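Local coordinates for TcpB (Brucella melitensis, PDB 4LQC), which is a bacterial TIR-domain protein, built as a parallel beta sheet flanked by helices in the manner of Toll/interleukin-1 receptor domains, at residues I11-E16 and A20-L25; A28-D31 and K35-Y38; D39-K44 and R50-Q55; H70-Q75 and R108-S113. The protein carries 2 engineered substitutions. One frame throughout, in Å; residues are numbered along the deposited sequence.

Contact 1 (I11-E16 and A20-L25). Engineered in segment 11-16: Ala12 (natural residue Ser), Ile15 (natural residue Ser).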
loop_
_atom_site.group_PDB
_atom_site.type_symbol
_atom_site.label_atom_id
_atom_site.label_comp_id
_atom_site.label_asym_id
_atom_site.label_seq_id
_atom_site.Cartn_x
_atom_site.Cartn_y
_atom_site.Cartn_z
ATOM N N ILE B 11 -18.747 -2.570 -6.532
ATOM C CA ILE B 11 -17.517 -2.427 -5.755
ATOM C C ILE B 11 -17.689 -2.810 -4.288
ATOM O O ILE B 11 -18.290 -2.075 -3.496
ATOM C CB ILE B 11 -16.876 -1.033 -5.921
ATOM C CG1 ILE B 11 -15.631 -0.920 -5.058
ATOM C CG2 ILE B 11 -17.858 0.052 -5.578
ATOM C CD1 ILE B 11 -14.662 0.149 -5.535
ATOM N N ALA B 12 -17.177 -4.000 -3.962
ATOM C CA ALA B 12 -17.199 -4.542 -2.614
ATOM C C ALA B 12 -16.066 -3.942 -1.794
ATOM O O ALA B 12 -14.928 -3.888 -2.245
ATOM C CB ALA B 12 -17.068 -6.065 -2.659
ATOM N N HIS B 13 -16.372 -3.508 -0.578
ATOM C CA HIS B 13 -15.396 -2.776 0.212
ATOM C C HIS B 13 -15.776 -2.852 1.677
ATOM O O HIS B 13 -16.943 -3.075 2.015
ATOM C CB HIS B 13 -15.445 -1.320 -0.210
ATOM C CG HIS B 13 -16.806 -0.714 -0.083
ATOM N ND1 HIS B 13 -17.817 -0.960 -0.988
ATOM C CD2 HIS B 13 -17.330 0.119 0.847
ATOM C CE1 HIS B 13 -18.904 -0.298 -0.624
ATOM N NE2 HIS B 13 -18.635 0.363 0.487
ATOM N N ALA B 14 -14.791 -2.676 2.547
ATOM C CA ALA B 14 -15.063 -2.530 3.965
ATOM C C ALA B 14 -15.690 -1.157 4.192
ATOM O O ALA B 14 -15.414 -0.211 3.455
ATOM C CB ALA B 14 -13.774 -2.672 4.758
ATOM N N ILE B 15 -16.543 -1.034 5.197
ATOM C CA ILE B 15 -17.179 0.253 5.439
ATOM C C ILE B 15 -16.161 1.353 5.718
ATOM O O ILE B 15 -16.351 2.495 5.310
ATOM C CB ILE B 15 -18.197 0.197 6.594
ATOM C CG1 ILE B 15 -18.784 1.597 6.837
ATOM C CG2 ILE B 15 -17.550 -0.371 7.855
ATOM C CD1 ILE B 15 -19.886 1.640 7.869
ATOM N N GLU B 16 -15.064 0.999 6.379
ATOM C CA GLU B 16 -14.060 1.977 6.778
ATOM C C GLU B 16 -13.470 2.685 5.573
ATOM O O GLU B 16 -12.961 3.799 5.691
ATOM C CB GLU B 16 -12.947 1.309 7.588
ATOM C CG GLU B 16 -13.354 0.888 8.995
ATOM C CD GLU B 16 -13.906 -0.524 9.050
ATOM O OE1 GLU B 16 -13.994 -1.187 7.986
ATOM O OE2 GLU B 16 -14.254 -0.991 10.162
ATOM N N ALA B 20 -13.878 7.154 1.789
ATOM C CA ALA B 20 -12.565 7.608 1.342
ATOM C C ALA B 20 -12.299 7.147 -0.095
ATOM O O ALA B 20 -12.948 7.626 -1.028
ATOM C CB ALA B 20 -11.479 7.132 2.283
ATOM N N PHE B 21 -11.360 6.217 -0.272
ATOM C CA PHE B 21 -10.990 5.741 -1.609
ATOM C C PHE B 21 -12.166 5.238 -2.446
ATOM O O PHE B 21 -12.234 5.533 -3.641
ATOM C CB PHE B 21 -9.890 4.661 -1.564
ATOM C CG PHE B 21 -9.599 4.038 -2.918
ATOM C CD1 PHE B 21 -8.964 4.773 -3.911
ATOM C CD2 PHE B 21 -9.992 2.734 -3.203
ATOM C CE1 PHE B 21 -8.710 4.215 -5.163
ATOM C CE2 PHE B 21 -9.739 2.172 -4.455
ATOM C CZ PHE B 21 -9.098 2.922 -5.434
ATOM N N VAL B 22 -13.082 4.479 -1.844
ATOM C CA VAL B 22 -14.205 3.943 -2.614
ATOM C C VAL B 22 -15.054 5.067 -3.238
ATOM O O VAL B 22 -15.394 5.012 -4.419
ATOM C CB VAL B 22 -15.085 2.973 -1.780
ATOM C CG1 VAL B 22 -16.222 2.403 -2.629
ATOM C CG2 VAL B 22 -14.235 1.856 -1.191
ATOM N N GLN B 23 -15.379 6.099 -2.473
ATOM C CA GLN B 23 -16.191 7.175 -3.048
ATOM C C GLN B 23 -15.440 7.909 -4.158
ATOM O O GLN B 23 -16.019 8.219 -5.207
ATOM C CB GLN B 23 -16.676 8.159 -1.983
ATOM C CG GLN B 23 -17.941 8.916 -2.393
ATOM C CD GLN B 23 -18.298 10.034 -1.433
ATOM O OE1 GLN B 23 -17.466 10.471 -0.635
ATOM N NE2 GLN B 23 -19.537 10.516 -1.515
ATOM N N ASP B 24 -14.163 8.194 -3.924
ATOM C CA ASP B 24 -13.276 8.693 -4.969
ATOM C C ASP B 24 -13.394 7.886 -6.265
ATOM O O ASP B 24 -13.620 8.449 -7.331
ATOM C CB ASP B 24 -11.816 8.593 -4.516
ATOM C CG ASP B 24 -11.482 9.511 -3.353
ATOM O OD1 ASP B 24 -10.274 9.590 -3.015
ATOM O OD2 ASP B 24 -12.406 10.131 -2.782
ATOM N N LEU B 25 -13.222 6.566 -6.165
ATOM C CA LEU B 25 -13.238 5.681 -7.334
ATOM C C LEU B 25 -14.629 5.539 -7.961
ATOM O O LEU B 25 -14.753 5.369 -9.175
ATOM C CB LEU B 25 -12.689 4.304 -6.970
ATOM C CG LEU B 25 -12.661 3.277 -8.099
ATOM C CD1 LEU B 25 -11.931 3.793 -9.336
ATOM C CD2 LEU B 25 -12.030 1.985 -7.604
#
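The first strand and first helix of the TIR fold, opening half of a beta-alpha-beta unit, meet here through Ile11 and His13 on strand 11-14 and Val22 and Leu25 on helix 20-25; the two short axes run nearly antiparallel, at 160° and 9.5 Å apart. Val22 works with both methyls. Its CG1 sits over one face of the His13 imidazole, 4.1 Å from the ring centroid and almost on the ring normal, a CH-pi contact, while Val22 CG2 presses on His13 CB at 3.5 Å. The rotation of that imidazole is fixed from its edge: His13 ND1 donates to Ile11 O at 2.8 Å, with the oxygen close to the ring plane. A chi1 of 56°, which lays CG between the backbone N and carbonyl carbon, makes this return to the strand possible. Ile11 touches the helix with CD1, which lies 4.0 Å from Val22 CG1 and 3.8 Å from Leu25 CD2. All four side chains are buried. Within the sheet, strand 7-14 is hydrogen-bonded to strand 36-43 through Ile11 and His13 and to strand 60-68 through the engineered Ala12, while Leu25 continues the packing onto Val127, Ile130 and Leu134 of helix 127-136.

Contact 2 (A28-D31 and K35-Y38)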
loop_
_atom_site.group_PDB
_atom_site.type_symbol
_atom_site.label_atom_id
_atom_site.label_comp_id
_atom_site.label_asym_id
_atom_site.label_seq_id
_atom_site.Cartn_x
_atom_site.Cartn_y
_atom_site.Cartn_z
ATOM N N ALA B 28 -15.094 8.877 -9.964
ATOM C CA ALA B 28 -14.249 8.947 -11.151
ATOM C C ALA B 28 -14.776 8.030 -12.248
ATOM O O ALA B 28 -14.683 8.344 -13.441
ATOM C CB ALA B 28 -12.826 8.565 -10.803
ATOM N N LEU B 29 -15.315 6.887 -11.839
ATOM C CA LEU B 29 -15.782 5.901 -12.795
ATOM C C LEU B 29 -17.113 6.350 -13.382
ATOM O O LEU B 29 -17.353 6.183 -14.570
ATOM C CB LEU B 29 -15.898 4.519 -12.138
ATOM C CG LEU B 29 -14.709 3.541 -12.177
ATOM C CD1 LEU B 29 -15.065 2.215 -11.509
ATOM C CD2 LEU B 29 -14.249 3.288 -13.603
ATOM N N ARG B 30 -17.968 6.933 -12.545
ATOM C CA ARG B 30 -19.239 7.497 -12.987
ATOM C C ARG B 30 -19.009 8.687 -13.896
ATOM O O ARG B 30 -19.790 8.950 -14.808
ATOM C CB ARG B 30 -20.086 7.916 -11.780
ATOM C CG ARG B 30 -20.782 6.739 -11.126
ATOM C CD ARG B 30 -21.733 7.116 -10.005
ATOM N NE ARG B 30 -22.347 5.916 -9.430
ATOM C CZ ARG B 30 -22.854 5.842 -8.203
ATOM N NH1 ARG B 30 -22.835 6.903 -7.401
ATOM N NH2 ARG B 30 -23.367 4.693 -7.769
ATOM N N ASP B 31 -17.917 9.400 -13.660
ATOM C CA ASP B 31 -17.612 10.575 -14.460
ATOM C C ASP B 31 -17.193 10.178 -15.882
ATOM O O ASP B 31 -17.306 10.967 -16.817
ATOM C CB ASP B 31 -16.530 11.402 -13.770
ATOM C CG ASP B 31 -16.430 12.800 -14.324
ATOM O OD1 ASP B 31 -17.483 13.423 -14.622
ATOM O OD2 ASP B 31 -15.282 13.276 -14.463
ATOM N N LYS B 35 -21.472 2.516 -15.276
ATOM C CA LYS B 35 -22.499 2.249 -14.277
ATOM C C LYS B 35 -21.943 1.361 -13.154
ATOM O O LYS B 35 -21.445 0.268 -13.414
ATOM C CB LYS B 35 -23.742 1.632 -14.942
ATOM C CG LYS B 35 -24.193 2.431 -16.181
ATOM C CD LYS B 35 -25.511 1.934 -16.800
ATOM C CE LYS B 35 -25.284 1.302 -18.179
ATOM N NZ LYS B 35 -24.430 2.143 -19.092
ATOM N N ILE B 36 -22.010 1.844 -11.912
ATOM C CA ILE B 36 -21.405 1.148 -10.761
ATOM C C ILE B 36 -22.340 1.029 -9.574
ATOM O O ILE B 36 -22.903 2.044 -9.115
ATOM C CB ILE B 36 -20.166 1.893 -10.232
ATOM C CG1 ILE B 36 -19.319 2.396 -11.388
ATOM C CG2 ILE B 36 -19.305 0.988 -9.340
ATOM C CD1 ILE B 36 -19.108 3.838 -11.298
ATOM N N PHE B 37 -22.501 -0.204 -9.088
ATOM C CA PHE B 37 -23.177 -0.473 -7.824
ATOM C C PHE B 37 -22.182 -0.292 -6.679
ATOM O O PHE B 37 -21.025 -0.733 -6.761
ATOM C CB PHE B 37 -23.721 -1.910 -7.780
ATOM C CG PHE B 37 -24.973 -2.125 -8.596
ATOM C CD1 PHE B 37 -26.137 -1.448 -8.287
ATOM C CD2 PHE B 37 -24.984 -3.025 -9.650
ATOM C CE1 PHE B 37 -27.283 -1.648 -9.019
ATOM C CE2 PHE B 37 -26.126 -3.235 -10.384
ATOM C CZ PHE B 37 -27.281 -2.546 -10.068
ATOM N N TYR B 38 -22.641 0.324 -5.599
ATOM C CA TYR B 38 -21.747 0.753 -4.537
ATOM C C TYR B 38 -22.374 0.575 -3.158
ATOM O O TYR B 38 -21.872 -0.198 -2.338
ATOM C CB TYR B 38 -21.367 2.210 -4.835
ATOM C CG TYR B 38 -20.872 3.095 -3.723
ATOM C CD1 TYR B 38 -19.922 2.662 -2.812
ATOM C CD2 TYR B 38 -21.297 4.416 -3.654
ATOM C CE1 TYR B 38 -19.452 3.514 -1.821
ATOM C CE2 TYR B 38 -20.844 5.259 -2.685
ATOM C CZ TYR B 38 -19.918 4.815 -1.767
ATOM O OH TYR B 38 -19.465 5.687 -0.793
#
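Ile36 pushes its CD1 methyl against two consecutive residues of helix 28-31, lying 3.4 Å from Leu29 CB and 3.4 Å from Arg30 CG. The Leu29 pair is tighter than ordinary van der Waals contact and the chi2 of Ile36, 124°, is not staggered, so the exact placing of this methyl is doubtful. Beside this apolar touch the arginine adds a polar one. Arg30 NH2 donates to Ile36 O at 3.0 Å in a nearly straight bond, 160° at the hydrogen; the oxygen is met at the guanidinium edge, close to its plane, and the donor arrives nearly along the C=O axis. The chain of Arg30, extended from CG to NE, brings NH2 obliquely past the Ile36 side chain to its carbonyl, and NH2 then stands 4.3 Å from Tyr38 CB. One shell out, Tyr38 is turned back to the start of the helix, its OH hydrogen-bonded to Lys18 O and its ring in a cation-pi contact with Lys18. Lys35, just before strand 36-43, and Phe37 within it bond through the backbone to Phe9 of strand 7-14, and Phe37 also to Ile11. Leu29 faces inward, packing on Phe9, on Ile64 of strand 60-68, and on Ala131 and Leu134 of helix 127-136.

Contact 3 (D39-K44 and R50-Q55)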
loop_
_atom_site.group_PDB
_atom_site.type_symbol
_atom_site.label_atom_id
_atom_site.label_comp_id
_atom_site.label_asym_id
_atom_site.label_seq_id
_atom_site.Cartn_x
_atom_site.Cartn_y
_atom_site.Cartn_z
ATOM N N ASP B 39 -23.487 1.266 -2.919
ATOM C CA ASP B 39 -24.095 1.313 -1.585
ATOM C C ASP B 39 -24.433 -0.037 -0.948
ATOM O O ASP B 39 -24.291 -0.187 0.268
ATOM C CB ASP B 39 -25.353 2.187 -1.579
ATOM C CG ASP B 39 -26.042 2.191 -0.228
ATOM O OD1 ASP B 39 -25.498 2.787 0.718
ATOM O OD2 ASP B 39 -27.125 1.594 -0.103
ATOM N N ALA B 40 -24.888 -0.999 -1.755
ATOM C CA ALA B 40 -25.336 -2.299 -1.241
ATOM C C ALA B 40 -24.203 -3.297 -1.109
ATOM O O ALA B 40 -24.415 -4.455 -0.747
ATOM C CB ALA B 40 -26.459 -2.884 -2.123
ATOM N N TYR B 41 -22.992 -2.851 -1.407
ATOM C CA TYR B 41 -21.856 -3.752 -1.394
ATOM C C TYR B 41 -20.845 -3.400 -0.324
ATOM O O TYR B 41 -19.673 -3.737 -0.431
ATOM C CB TYR B 41 -21.235 -3.836 -2.791
ATOM C CG TYR B 41 -22.199 -4.520 -3.727
ATOM C CD1 TYR B 41 -22.301 -5.906 -3.743
ATOM C CD2 TYR B 41 -23.056 -3.790 -4.536
ATOM C CE1 TYR B 41 -23.203 -6.542 -4.560
ATOM C CE2 TYR B 41 -23.964 -4.426 -5.370
ATOM C CZ TYR B 41 -24.032 -5.799 -5.370
ATOM O OH TYR B 41 -24.932 -6.450 -6.176
ATOM N N THR B 42 -21.311 -2.736 0.723
ATOM C CA THR B 42 -20.480 -2.549 1.897
ATOM C C THR B 42 -20.420 -3.858 2.662
ATOM O O THR B 42 -21.446 -4.491 2.931
ATOM C CB THR B 42 -21.029 -1.454 2.819
ATOM O OG1 THR B 42 -21.062 -0.209 2.115
ATOM C CG2 THR B 42 -20.148 -1.311 4.030
ATOM N N LEU B 43 -19.213 -4.278 3.006
ATOM C CA LEU B 43 -19.037 -5.544 3.701
ATOM C C LEU B 43 -18.843 -5.270 5.177
ATOM O O LEU B 43 -18.026 -4.423 5.562
ATOM C CB LEU B 43 -17.826 -6.281 3.137
ATOM C CG LEU B 43 -18.018 -6.628 1.661
ATOM C CD1 LEU B 43 -16.671 -6.768 0.962
ATOM C CD2 LEU B 43 -18.851 -7.892 1.530
ATOM N N LYS B 44 -19.610 -5.976 5.998
ATOM C CA LYS B 44 -19.534 -5.813 7.438
ATOM C C LYS B 44 -19.205 -7.156 8.044
ATOM O O LYS B 44 -19.417 -8.189 7.407
ATOM C CB LYS B 44 -20.873 -5.318 7.986
ATOM C CG LYS B 44 -21.281 -3.943 7.483
ATOM C CD LYS B 44 -22.693 -3.618 7.912
ATOM C CE LYS B 44 -22.994 -2.133 7.749
ATOM N NZ LYS B 44 -23.054 -1.721 6.319
ATOM N N ARG B 50 -18.730 -14.547 -0.333
ATOM C CA ARG B 50 -19.030 -15.356 -1.509
ATOM C C ARG B 50 -20.384 -14.987 -2.064
ATOM O O ARG B 50 -20.541 -14.808 -3.277
ATOM C CB ARG B 50 -19.021 -16.842 -1.125
ATOM C CG ARG B 50 -19.376 -17.817 -2.241
ATOM C CD ARG B 50 -19.301 -19.267 -1.732
ATOM N NE ARG B 50 -20.036 -19.424 -0.476
ATOM C CZ ARG B 50 -21.348 -19.666 -0.389
ATOM N NH1 ARG B 50 -22.086 -19.783 -1.490
ATOM N NH2 ARG B 50 -21.930 -19.783 0.806
ATOM N N ARG B 51 -21.361 -14.866 -1.166
ATOM C CA ARG B 51 -22.725 -14.543 -1.554
ATOM C C ARG B 51 -22.835 -13.108 -2.037
ATOM O O ARG B 51 -23.559 -12.819 -2.991
ATOM C CB ARG B 51 -23.687 -14.801 -0.391
ATOM C CG ARG B 51 -23.939 -16.276 -0.161
ATOM C CD ARG B 51 -24.963 -16.515 0.934
ATOM N NE ARG B 51 -26.234 -15.872 0.624
ATOM C CZ ARG B 51 -27.179 -16.410 -0.141
ATOM N NH1 ARG B 51 -27.001 -17.611 -0.682
ATOM N NH2 ARG B 51 -28.305 -15.742 -0.367
ATOM N N LYS B 52 -22.112 -12.206 -1.382
ATOM C CA LYS B 52 -22.089 -10.813 -1.814
ATOM C C LYS B 52 -21.457 -10.674 -3.204
ATOM O O LYS B 52 -21.947 -9.916 -4.043
ATOM C CB LYS B 52 -21.337 -9.958 -0.792
ATOM C CG LYS B 52 -22.180 -9.502 0.386
ATOM C CD LYS B 52 -22.878 -8.165 0.073
ATOM C CE LYS B 52 -23.508 -7.570 1.320
ATOM N NZ LYS B 52 -23.578 -6.071 1.246
ATOM N N ILE B 53 -20.360 -11.394 -3.436
ATOM C CA ILE B 53 -19.738 -11.444 -4.756
ATOM C C ILE B 53 -20.692 -12.034 -5.814
ATOM O O ILE B 53 -20.855 -11.468 -6.905
ATOM C CB ILE B 53 -18.454 -12.268 -4.723
ATOM C CG1 ILE B 53 -17.358 -11.522 -3.955
ATOM C CG2 ILE B 53 -17.985 -12.584 -6.138
ATOM C CD1 ILE B 53 -17.039 -10.161 -4.508
ATOM N N ASP B 54 -21.300 -13.176 -5.498
ATOM C CA ASP B 54 -22.299 -13.789 -6.375
ATOM C C ASP B 54 -23.386 -12.797 -6.757
ATOM O O ASP B 54 -23.697 -12.624 -7.944
ATOM C CB ASP B 54 -22.972 -14.967 -5.674
ATOM C CG ASP B 54 -22.137 -16.228 -5.716
ATOM O OD1 ASP B 54 -21.200 -16.285 -6.546
ATOM O OD2 ASP B 54 -22.431 -17.156 -4.919
ATOM N N GLN B 55 -23.966 -12.161 -5.740
ATOM C CA GLN B 55 -25.024 -11.193 -5.951
ATOM C C GLN B 55 -24.600 -10.084 -6.918
ATOM O O GLN B 55 -25.330 -9.757 -7.862
ATOM C CB GLN B 55 -25.484 -10.596 -4.620
ATOM C CG GLN B 55 -26.369 -9.361 -4.773
ATOM C CD GLN B 55 -26.730 -8.748 -3.437
ATOM O OE1 GLN B 55 -27.000 -9.465 -2.472
ATOM N NE2 GLN B 55 -26.717 -7.420 -3.365
#
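Lys52 reaches from helix 50-55 to segment 39-44 and gives its ammonium group to two backbone carbonyls: NZ lies 2.7 Å from Ala40 O and 3.1 Å from Thr42 O. In neither bond does the nitrogen use a lone-pair direction; it stands above both carbonyl planes, 35° out of that of Ala40 and 41° out of that of Thr42. Two bonds thus hold one charged end, and two carbonyl oxygens near a break in strand 36-43 each accept from this side chain. The lysine gets there by a bend at chi2, -89°, after which the chain runs on extended; Leu43 lies along its apolar part, with Leu43 CD2 3.9 Å from Lys52 CG. In TIR domains the second strand and second helix, joined by the BB loop, occupy these places; Lys52, just after the loop, bonds back to Ala40 and Thr42, just before it. Within that connection, Lys44 N is bonded to Asp47 OD2. From the start of the helix, Arg50 N bonds to Glu80 OE2 of helix 78-83. Tyr41 is approached differently. The carbonyl of Lys52 comes up to the edge of its ring, Lys52 O being 3.6 Å from Tyr41 CE1, and Gln55 NE2 makes a weak hydrogen bond to Tyr41 OH at 3.5 Å, with amide and ring planes steeply inclined to each other. Gln55 CG also lies 3.5 Å from Tyr41 OH. The hydroxyl of Thr42 turns elsewhere and takes a hydrogen bond from Lys18 NZ.

Contact 4 (H70-Q75 and R108-S113)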
loop_
_atom_site.group_PDB
_atom_site.type_symbol
_atom_site.label_atom_id
_atom_site.label_comp_id
_atom_site.label_asym_id
_atom_site.label_seq_id
_atom_site.Cartn_x
_atom_site.Cartn_y
_atom_site.Cartn_z
ATOM N N HIS B 70 -8.746 -2.857 6.324
ATOM C CA HIS B 70 -10.099 -2.990 6.876
ATOM C C HIS B 70 -10.876 -4.100 6.200
ATOM O O HIS B 70 -11.810 -4.662 6.778
ATOM C CB HIS B 70 -10.838 -1.667 6.751
ATOM C CG HIS B 70 -10.036 -0.509 7.238
ATOM N ND1 HIS B 70 -9.835 -0.260 8.580
ATOM C CD2 HIS B 70 -9.346 0.444 6.569
ATOM C CE1 HIS B 70 -9.067 0.805 8.715
ATOM N NE2 HIS B 70 -8.757 1.250 7.509
ATOM N N PHE B 71 -10.493 -4.424 4.972
ATOM C CA PHE B 71 -11.105 -5.551 4.303
ATOM C C PHE B 71 -10.698 -6.837 5.017
ATOM O O PHE B 71 -11.543 -7.579 5.517
ATOM C CB PHE B 71 -10.714 -5.605 2.831
ATOM C CG PHE B 71 -11.329 -6.769 2.095
ATOM C CD1 PHE B 71 -12.636 -6.697 1.646
ATOM C CD2 PHE B 71 -10.604 -7.937 1.864
ATOM C CE1 PHE B 71 -13.222 -7.771 0.984
ATOM C CE2 PHE B 71 -11.180 -8.986 1.194
ATOM C CZ PHE B 71 -12.501 -8.903 0.751
ATOM N N PHE B 72 -9.401 -7.094 5.088
ATOM C CA PHE B 72 -8.934 -8.349 5.677
ATOM C C PHE B 72 -9.268 -8.453 7.165
ATOM O O PHE B 72 -9.443 -9.557 7.678
ATOM C CB PHE B 72 -7.437 -8.524 5.481
ATOM C CG PHE B 72 -7.027 -8.697 4.051
ATOM C CD1 PHE B 72 -7.436 -9.799 3.328
ATOM C CD2 PHE B 72 -6.191 -7.770 3.440
ATOM C CE1 PHE B 72 -7.046 -9.967 2.008
ATOM C CE2 PHE B 72 -5.790 -7.934 2.126
ATOM C CZ PHE B 72 -6.224 -9.030 1.407
ATOM N N SER B 73 -9.381 -7.313 7.848
ATOM C CA SER B 73 -9.668 -7.318 9.286
ATOM C C SER B 73 -11.022 -7.950 9.598
ATOM O O SER B 73 -11.262 -8.366 10.729
ATOM C CB SER B 73 -9.619 -5.911 9.870
ATOM O OG SER B 73 -10.800 -5.198 9.554
ATOM N N LYS B 74 -11.898 -8.033 8.597
ATOM C CA LYS B 74 -13.210 -8.642 8.782
ATOM C C LYS B 74 -13.071 -10.150 8.995
ATOM O O LYS B 74 -14.041 -10.815 9.310
ATOM C CB LYS B 74 -14.128 -8.383 7.580
ATOM C CG LYS B 74 -14.277 -6.930 7.165
ATOM C CD LYS B 74 -14.934 -6.078 8.251
ATOM C CE LYS B 74 -14.597 -4.598 8.067
ATOM N NZ LYS B 74 -15.203 -3.746 9.126
ATOM N N GLN B 75 -11.861 -10.672 8.815
ATOM C CA GLN B 75 -11.585 -12.086 9.030
ATOM C C GLN B 75 -12.472 -12.987 8.170
ATOM O O GLN B 75 -13.252 -13.782 8.697
ATOM C CB GLN B 75 -11.737 -12.449 10.516
ATOM C CG GLN B 75 -10.653 -11.860 11.434
ATOM C CD GLN B 75 -10.777 -12.349 12.881
ATOM O OE1 GLN B 75 -11.884 -12.601 13.376
ATOM N NE2 GLN B 75 -9.640 -12.495 13.559
ATOM N N ARG B 108 -0.448 -11.807 1.880
ATOM C CA ARG B 108 -0.057 -13.218 1.890
ATOM C C ARG B 108 -0.420 -13.863 3.218
ATOM O O ARG B 108 -0.694 -15.046 3.280
ATOM C CB ARG B 108 1.444 -13.395 1.618
ATOM C CG ARG B 108 1.863 -14.853 1.613
ATOM C CD ARG B 108 3.305 -15.036 1.285
ATOM N NE ARG B 108 4.172 -14.507 2.334
ATOM C CZ ARG B 108 4.561 -15.203 3.402
ATOM N NH1 ARG B 108 4.141 -16.461 3.560
ATOM N NH2 ARG B 108 5.369 -14.643 4.309
ATOM N N ARG B 109 -0.436 -13.073 4.283
ATOM C CA ARG B 109 -0.854 -13.582 5.583
ATOM C C ARG B 109 -2.306 -14.044 5.545
ATOM O O ARG B 109 -2.683 -14.930 6.297
ATOM C CB ARG B 109 -0.705 -12.519 6.667
ATOM C CG ARG B 109 -0.562 -13.085 8.077
ATOM C CD ARG B 109 -0.280 -11.977 9.105
ATOM N NE ARG B 109 0.461 -10.859 8.519
ATOM C CZ ARG B 109 1.763 -10.636 8.677
ATOM N NH1 ARG B 109 2.508 -11.447 9.431
ATOM N NH2 ARG B 109 2.317 -9.577 8.092
ATOM N N PHE B 110 -3.121 -13.445 4.682
ATOM C CA PHE B 110 -4.527 -13.851 4.574
ATOM C C PHE B 110 -4.773 -14.808 3.402
ATOM O O PHE B 110 -5.590 -15.732 3.501
ATOM C CB PHE B 110 -5.438 -12.626 4.489
ATOM C CG PHE B 110 -5.478 -11.823 5.755
ATOM C CD1 PHE B 110 -6.291 -12.205 6.805
ATOM C CD2 PHE B 110 -4.691 -10.700 5.910
ATOM C CE1 PHE B 110 -6.330 -11.479 7.985
ATOM C CE2 PHE B 110 -4.728 -9.961 7.091
ATOM C CZ PHE B 110 -5.553 -10.356 8.131
ATOM N N SER B 111 -4.072 -14.587 2.289
ATOM C CA SER B 111 -4.220 -15.451 1.119
ATOM C C SER B 111 -3.053 -15.334 0.160
ATOM O O SER B 111 -2.953 -14.344 -0.566
ATOM C CB SER B 111 -5.498 -15.123 0.355
ATOM O OG SER B 111 -5.417 -15.650 -0.960
ATOM N N PRO B 112 -2.174 -16.353 0.153
ATOM C CA PRO B 112 -1.045 -16.431 -0.775
ATOM C C PRO B 112 -1.471 -16.336 -2.236
ATOM O O PRO B 112 -0.779 -15.689 -3.017
ATOM C CB PRO B 112 -0.441 -17.806 -0.456
ATOM C CG PRO B 112 -0.670 -17.952 1.001
ATOM C CD PRO B 112 -2.046 -17.351 1.237
ATOM N N SER B 113 -2.586 -16.958 -2.606
ATOM C CA SER B 113 -3.057 -16.888 -3.993
ATOM C C SER B 113 -3.458 -15.465 -4.396
ATOM O O SER B 113 -3.168 -15.009 -5.504
ATOM C CB SER B 113 -4.208 -17.860 -4.221
ATOM O OG SER B 113 -5.051 -17.891 -3.087
#
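Phe72 and Phe110 face each other with their ring planes only 6° from parallel, but the pair is parallel-displaced, offset so strongly that little of one ring lies above the other; the centroids are 4.9 Å from one another. What fills the face of Phe110 is therefore the stem of its partner: Phe72 CB sits over the middle of that ring, 3.5 Å from the centroid and 15° off the normal, as a CH-pi contact. The ring of Phe72 is displaced toward the stem of Phe110, its CD1 lying 3.7 Å from Phe110 CB. At the near rim, Phe72 CG is 3.6 Å from Phe110 CD2. The backbone holding Phe72 turns directly afterwards: a type I turn runs from Phe72 to Gln75, and Ser73 OG donates back to His70 O at 3.0 Å. On the other segment, Ser111 follows Phe110 at the N-cap of helix 112-116, its OG bonded to Leu114 N and to Asp82 OD1. Leu81 of helix 78-83 touches both phenylalanines. The pair thus links the turn after helix 69-72 with the start of helix 112-116, elements that follow the third and fourth strands of the 2-1-3-4-5 parallel sheet, the flavodoxin-like strand order of TIR domains.

Overall arrangement
The four contacts come one after another along the chain, none enclosing another, all within one TIR domain. Contacts 1 and 2 share helix 18-31, with centres about 11 Å apart, and together close the first beta-alpha-beta unit onto strands 7-14 and 36-43. Contact 3 continues on strand 36-43, its centre about 13 Å from that of contact 1, where the backbone bond between His13 and Leu43 joins the neighbouring strands. The centre of contact 4 lies about 17 Å from those of contacts 1 and 3, tied to the former by the Glu16-Lys74 salt bridge and to the latter by Leu43 against Phe71, and about 26 Å from that of contact 2. Contacts 1 to 3 tie strands 7-14 and 36-43 to helices; contact 4 joins two helix-end loops.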